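Local coordinates for protein similar to hydroxylamine oxidoreductase (Kuenenia stuttgartiensis, PDB 6H5L) that probably works as a multiheme c-type oxidoreductase of the hydroxylamine oxidoreductase family, thought to act as a reductase within a large heme-rich complex, at residues W183-Y192 with I439-Q450. Residues are numbered along the deposited sequence; the frame is centred on the assembly and turned at random.
With HEC (heme c), chain F.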
# COMPACT_ATOMS: atom_id res chain seq x y z
N TRP A 183 -11.82 -51.99 -37.15
CA TRP A 183 -12.85 -52.24 -36.14
C TRP A 183 -13.66 -51.00 -35.78
O TRP A 183 -14.62 -51.12 -35.02
CB TRP A 183 -12.22 -52.84 -34.87
CG TRP A 183 -11.09 -52.04 -34.30
CD1 TRP A 183 -11.18 -51.01 -33.41
CD2 TRP A 183 -9.69 -52.23 -34.54
NE1 TRP A 183 -9.93 -50.54 -33.10
CE2 TRP A 183 -9.00 -51.27 -33.78
CE3 TRP A 183 -8.96 -53.12 -35.34
CZ2 TRP A 183 -7.61 -51.18 -33.79
CZ3 TRP A 183 -7.58 -53.02 -35.35
CH2 TRP A 183 -6.92 -52.05 -34.59
N TYR A 184 -13.30 -49.84 -36.32
CA TYR A 184 -14.16 -48.66 -36.15
C TYR A 184 -15.41 -48.79 -37.00
O TYR A 184 -16.53 -48.66 -36.50
CB TYR A 184 -13.38 -47.39 -36.51
CG TYR A 184 -14.09 -46.09 -36.17
CD1 TYR A 184 -15.11 -45.60 -36.98
CD2 TYR A 184 -13.73 -45.35 -35.05
CE1 TYR A 184 -15.76 -44.42 -36.68
CE2 TYR A 184 -14.37 -44.16 -34.74
CZ TYR A 184 -15.39 -43.70 -35.56
OH TYR A 184 -16.03 -42.53 -35.27
N ALA A 185 -15.24 -49.05 -38.30
CA ALA A 185 -16.39 -49.19 -39.19
C ALA A 185 -17.21 -50.43 -38.84
O ALA A 185 -18.44 -50.42 -38.96
CB ALA A 185 -15.92 -49.27 -40.64
N GLU A 186 -16.55 -51.50 -38.40
CA GLU A 186 -17.28 -52.71 -38.03
C GLU A 186 -18.20 -52.46 -36.84
O GLU A 186 -19.34 -52.91 -36.83
CB GLU A 186 -16.29 -53.83 -37.71
CG GLU A 186 -16.93 -55.18 -37.43
CD GLU A 186 -17.65 -55.76 -38.63
OE1 GLU A 186 -18.89 -55.92 -38.57
OE2 GLU A 186 -16.98 -56.05 -39.64
N ALA A 187 -17.71 -51.73 -35.83
CA ALA A 187 -18.57 -51.37 -34.70
C ALA A 187 -19.77 -50.55 -35.16
O ALA A 187 -20.88 -50.72 -34.64
CB ALA A 187 -17.76 -50.62 -33.65
N ALA A 188 -19.56 -49.65 -36.13
CA ALA A 188 -20.67 -48.88 -36.67
C ALA A 188 -21.63 -49.75 -37.47
O ALA A 188 -22.84 -49.50 -37.47
CB ALA A 188 -20.14 -47.74 -37.53
N ARG A 189 -21.10 -50.77 -38.16
CA ARG A 189 -21.96 -51.71 -38.87
C ARG A 189 -22.94 -52.39 -37.93
O ARG A 189 -24.10 -52.62 -38.28
CB ARG A 189 -21.12 -52.76 -39.58
CG ARG A 189 -20.60 -52.38 -40.96
CD ARG A 189 -19.59 -53.42 -41.42
NE ARG A 189 -19.90 -53.96 -42.75
CZ ARG A 189 -19.30 -55.03 -43.26
NH1 ARG A 189 -18.37 -55.67 -42.56
NH2 ARG A 189 -19.62 -55.46 -44.47
N ARG A 190 -22.48 -52.73 -36.72
CA ARG A 190 -23.27 -53.49 -35.77
C ARG A 190 -24.12 -52.62 -34.86
O ARG A 190 -24.77 -53.14 -33.95
CB ARG A 190 -22.36 -54.39 -34.94
CG ARG A 190 -21.33 -55.12 -35.79
CD ARG A 190 -20.76 -56.33 -35.08
NE ARG A 190 -20.02 -57.18 -36.01
CZ ARG A 190 -19.87 -58.49 -35.86
NH1 ARG A 190 -19.19 -59.19 -36.76
NH2 ARG A 190 -20.41 -59.11 -34.82
N GLY A 191 -24.12 -51.31 -35.07
CA GLY A 191 -24.94 -50.41 -34.28
C GLY A 191 -24.26 -49.79 -33.08
O GLY A 191 -24.95 -49.24 -32.22
N TYR A 192 -22.93 -49.85 -33.00
CA TYR A 192 -22.19 -49.27 -31.89
C TYR A 192 -21.31 -48.10 -32.34
O TYR A 192 -20.22 -47.89 -31.80
CB TYR A 192 -21.33 -50.33 -31.19
CG TYR A 192 -22.04 -51.64 -30.94
CD1 TYR A 192 -23.10 -51.71 -30.05
CD2 TYR A 192 -21.63 -52.80 -31.57
CE1 TYR A 192 -23.75 -52.91 -29.81
CE2 TYR A 192 -22.27 -54.00 -31.34
CZ TYR A 192 -23.33 -54.05 -30.46
OH TYR A 192 -23.97 -55.25 -30.22
N ILE A 439 -0.23 -54.35 -32.39
CA ILE A 439 -0.95 -53.42 -33.29
C ILE A 439 -2.22 -54.03 -33.85
O ILE A 439 -3.24 -53.69 -33.33
CB ILE A 439 -0.09 -52.74 -34.35
CG1 ILE A 439 1.33 -52.46 -33.87
CG2 ILE A 439 -0.79 -51.47 -34.79
CD1 ILE A 439 1.39 -51.68 -32.60
N LEU A 440 -2.14 -55.02 -34.74
CA LEU A 440 -3.40 -55.37 -35.38
C LEU A 440 -4.21 -56.43 -34.63
O LEU A 440 -5.35 -56.69 -35.02
CB LEU A 440 -3.16 -55.83 -36.82
CG LEU A 440 -2.74 -54.68 -37.74
CD1 LEU A 440 -2.82 -55.08 -39.20
CD2 LEU A 440 -3.58 -53.43 -37.47
N GLY A 441 -3.66 -57.03 -33.58
CA GLY A 441 -4.44 -57.97 -32.80
C GLY A 441 -5.27 -57.36 -31.69
O GLY A 441 -5.94 -58.09 -30.96
N VAL A 442 -5.26 -56.03 -31.56
CA VAL A 442 -5.90 -55.36 -30.43
C VAL A 442 -7.38 -55.13 -30.64
O VAL A 442 -8.03 -54.53 -29.77
CB VAL A 442 -5.17 -54.03 -30.16
CG1 VAL A 442 -5.65 -52.94 -31.11
CG2 VAL A 442 -5.30 -53.61 -28.70
N TYR A 443 -7.95 -55.58 -31.76
CA TYR A 443 -9.35 -55.27 -32.07
C TYR A 443 -10.29 -55.71 -30.96
O TYR A 443 -11.28 -55.03 -30.67
CB TYR A 443 -9.75 -55.91 -33.39
CG TYR A 443 -9.76 -57.42 -33.37
CD1 TYR A 443 -8.60 -58.15 -33.60
CD2 TYR A 443 -10.93 -58.12 -33.11
CE1 TYR A 443 -8.61 -59.53 -33.58
CE2 TYR A 443 -10.95 -59.50 -33.08
CZ TYR A 443 -9.78 -60.20 -33.32
OH TYR A 443 -9.79 -61.57 -33.29
N GLY A 444 -10.00 -56.85 -30.32
CA GLY A 444 -10.84 -57.34 -29.24
C GLY A 444 -10.90 -56.42 -28.04
O GLY A 444 -11.85 -56.51 -27.25
N MET A 445 -9.90 -55.55 -27.88
CA MET A 445 -9.95 -54.53 -26.85
C MET A 445 -11.13 -53.59 -27.06
O MET A 445 -11.66 -53.03 -26.09
CB MET A 445 -8.64 -53.74 -26.85
CG MET A 445 -8.12 -53.35 -25.49
SD MET A 445 -7.09 -54.65 -24.78
CE MET A 445 -6.63 -53.88 -23.23
N PHE A 446 -11.54 -53.40 -28.31
CA PHE A 446 -12.49 -52.36 -28.69
C PHE A 446 -13.88 -52.91 -28.99
O PHE A 446 -14.88 -52.27 -28.66
CB PHE A 446 -11.98 -51.61 -29.93
CG PHE A 446 -10.64 -50.95 -29.74
CD1 PHE A 446 -9.47 -51.70 -29.66
CD2 PHE A 446 -10.54 -49.57 -29.67
CE1 PHE A 446 -8.25 -51.09 -29.49
CE2 PHE A 446 -9.31 -48.95 -29.50
CZ PHE A 446 -8.16 -49.71 -29.41
N LEU A 447 -13.97 -54.08 -29.62
CA LEU A 447 -15.23 -54.61 -30.11
C LEU A 447 -15.29 -56.11 -29.87
O LEU A 447 -14.28 -56.81 -30.01
CB LEU A 447 -15.41 -54.31 -31.60
CG LEU A 447 -16.60 -54.93 -32.33
CD1 LEU A 447 -17.91 -54.42 -31.75
CD2 LEU A 447 -16.52 -54.64 -33.82
N GLN A 448 -16.47 -56.60 -29.50
CA GLN A 448 -16.71 -58.02 -29.31
C GLN A 448 -17.68 -58.51 -30.38
O GLN A 448 -18.83 -58.06 -30.43
CB GLN A 448 -17.26 -58.31 -27.92
CG GLN A 448 -17.62 -59.78 -27.70
CD GLN A 448 -16.42 -60.69 -27.84
OE1 GLN A 448 -15.29 -60.29 -27.58
NE2 GLN A 448 -16.67 -61.93 -28.25
N MET A 449 -17.21 -59.41 -31.23
CA MET A 449 -18.02 -60.02 -32.27
C MET A 449 -18.46 -61.41 -31.81
O MET A 449 -18.28 -61.79 -30.64
CB MET A 449 -17.25 -60.05 -33.59
CG MET A 449 -16.95 -58.66 -34.13
SD MET A 449 -15.93 -58.69 -35.61
CE MET A 449 -14.47 -59.49 -34.97
N GLN A 450 -19.04 -62.19 -32.71
CA GLN A 450 -19.61 -63.49 -32.36
C GLN A 450 -18.47 -64.44 -32.01
O GLN A 450 -17.83 -65.01 -32.89
CB GLN A 450 -20.45 -64.03 -33.50
CG GLN A 450 -21.48 -65.06 -33.08
CD GLN A 450 -22.60 -64.46 -32.27
OE1 GLN A 450 -22.59 -64.52 -31.04
NE2 GLN A 450 -23.59 -63.88 -32.95
FE HEC F . -6.59 -43.68 -29.56
CHA HEC F . -3.28 -44.43 -29.71
CHB HEC F . -7.29 -45.58 -32.20
CHC HEC F . -9.96 -43.79 -28.59
CHD HEC F . -6.07 -41.22 -27.29
NA HEC F . -5.48 -44.79 -30.75
C1A HEC F . -4.12 -45.01 -30.65
C2A HEC F . -3.76 -45.97 -31.69
C3A HEC F . -4.87 -46.27 -32.37
C4A HEC F . -5.98 -45.54 -31.79
CMA HEC F . -4.95 -47.25 -33.56
CAA HEC F . -2.35 -46.54 -31.98
CBA HEC F . -1.39 -45.41 -32.33
CGA HEC F . -1.42 -45.17 -33.82
O1A HEC F . -1.62 -44.00 -34.21
O2A HEC F . -1.25 -46.14 -34.60
NB HEC F . -8.35 -44.48 -30.30
C1B HEC F . -8.36 -45.36 -31.35
C2B HEC F . -9.65 -46.02 -31.39
C3B HEC F . -10.40 -45.52 -30.38
C4B HEC F . -9.58 -44.54 -29.68
CMB HEC F . -9.97 -47.08 -32.47
CAB HEC F . -11.86 -45.81 -29.91
CBB HEC F . -12.81 -46.46 -30.93
NC HEC F . -7.82 -42.66 -28.21
C1C HEC F . -9.14 -42.91 -27.91
C2C HEC F . -9.48 -42.17 -26.70
C3C HEC F . -8.43 -41.38 -26.41
C4C HEC F . -7.35 -41.72 -27.31
CMC HEC F . -10.91 -42.07 -26.11
CAC HEC F . -8.32 -40.35 -25.25
CBC HEC F . -8.47 -41.02 -23.88
ND HEC F . -4.92 -42.94 -28.63
C1D HEC F . -4.94 -41.88 -27.73
C2D HEC F . -3.59 -41.59 -27.32
C3D HEC F . -2.70 -42.60 -28.08
C4D HEC F . -3.62 -43.40 -28.86
CMD HEC F . -3.15 -40.49 -26.33
CAD HEC F . -1.17 -42.76 -28.04
CBD HEC F . -0.67 -42.89 -26.60
CGD HEC F . 0.83 -43.04 -26.61
O1D HEC F . 1.38 -43.25 -27.72
O2D HEC F . 1.45 -42.95 -25.53
O HOH W 1 -6.44 -45.07 -27.99
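Trp183 NE1 sits over one face of the Phe446 ring and lies 3.5 Å from both Phe446 CG and heme CMB, so the indole nitrogen touches the ring and the heme methyl at once. The tryptophan five-membered ring and the Phe446 ring have centroids 4.5 Å apart and planes inclined at 39°, an oblique pair. The side chain of Trp183 already sets out toward residues 439-450, and with CG between the backbone N and the carbonyl carbon (chi1 54°) the indole lies along them. There Tyr443 CA makes a CH-pi contact over the six-membered ring, 4.1 Å from its centroid and 21° off the normal, and Val442 CG1 reaches Trp183 CZ2 at 3.8 Å. Phe446 CE2 itself comes to 3.5 Å from heme C2B; both aromatics belong to the pocket of this heme, whose iron carries a water. With an alanine here in place of Trp183, the Phe446 face and Tyr443 CA would probably lose their indole partner and a gap would open beside the heme methyl.

One turn on, Leu447 CD2 packs on Glu186 CG at 3.7 Å and on Ala187. Farther along, Met449 CG lies over the centre of the Arg190 guanidinium face, 3.4 Å from Arg190 CZ. Glu186 OE1 meets Arg190 NE in the guanidinium plane, in a nearly straight 3.1 Å bond that is part of a salt bridge, and a second salt bridge from NH1 to Asp401 further restrains the group. The contact thus joins one side of helix 182-189, from Trp183 at its start to Arg190 just past its end, to the short, weakly bonded helix 443-446 and the chain that follows, with Val442 backed by helix 455-476 and Leu447 touching Met492 of the second subunit.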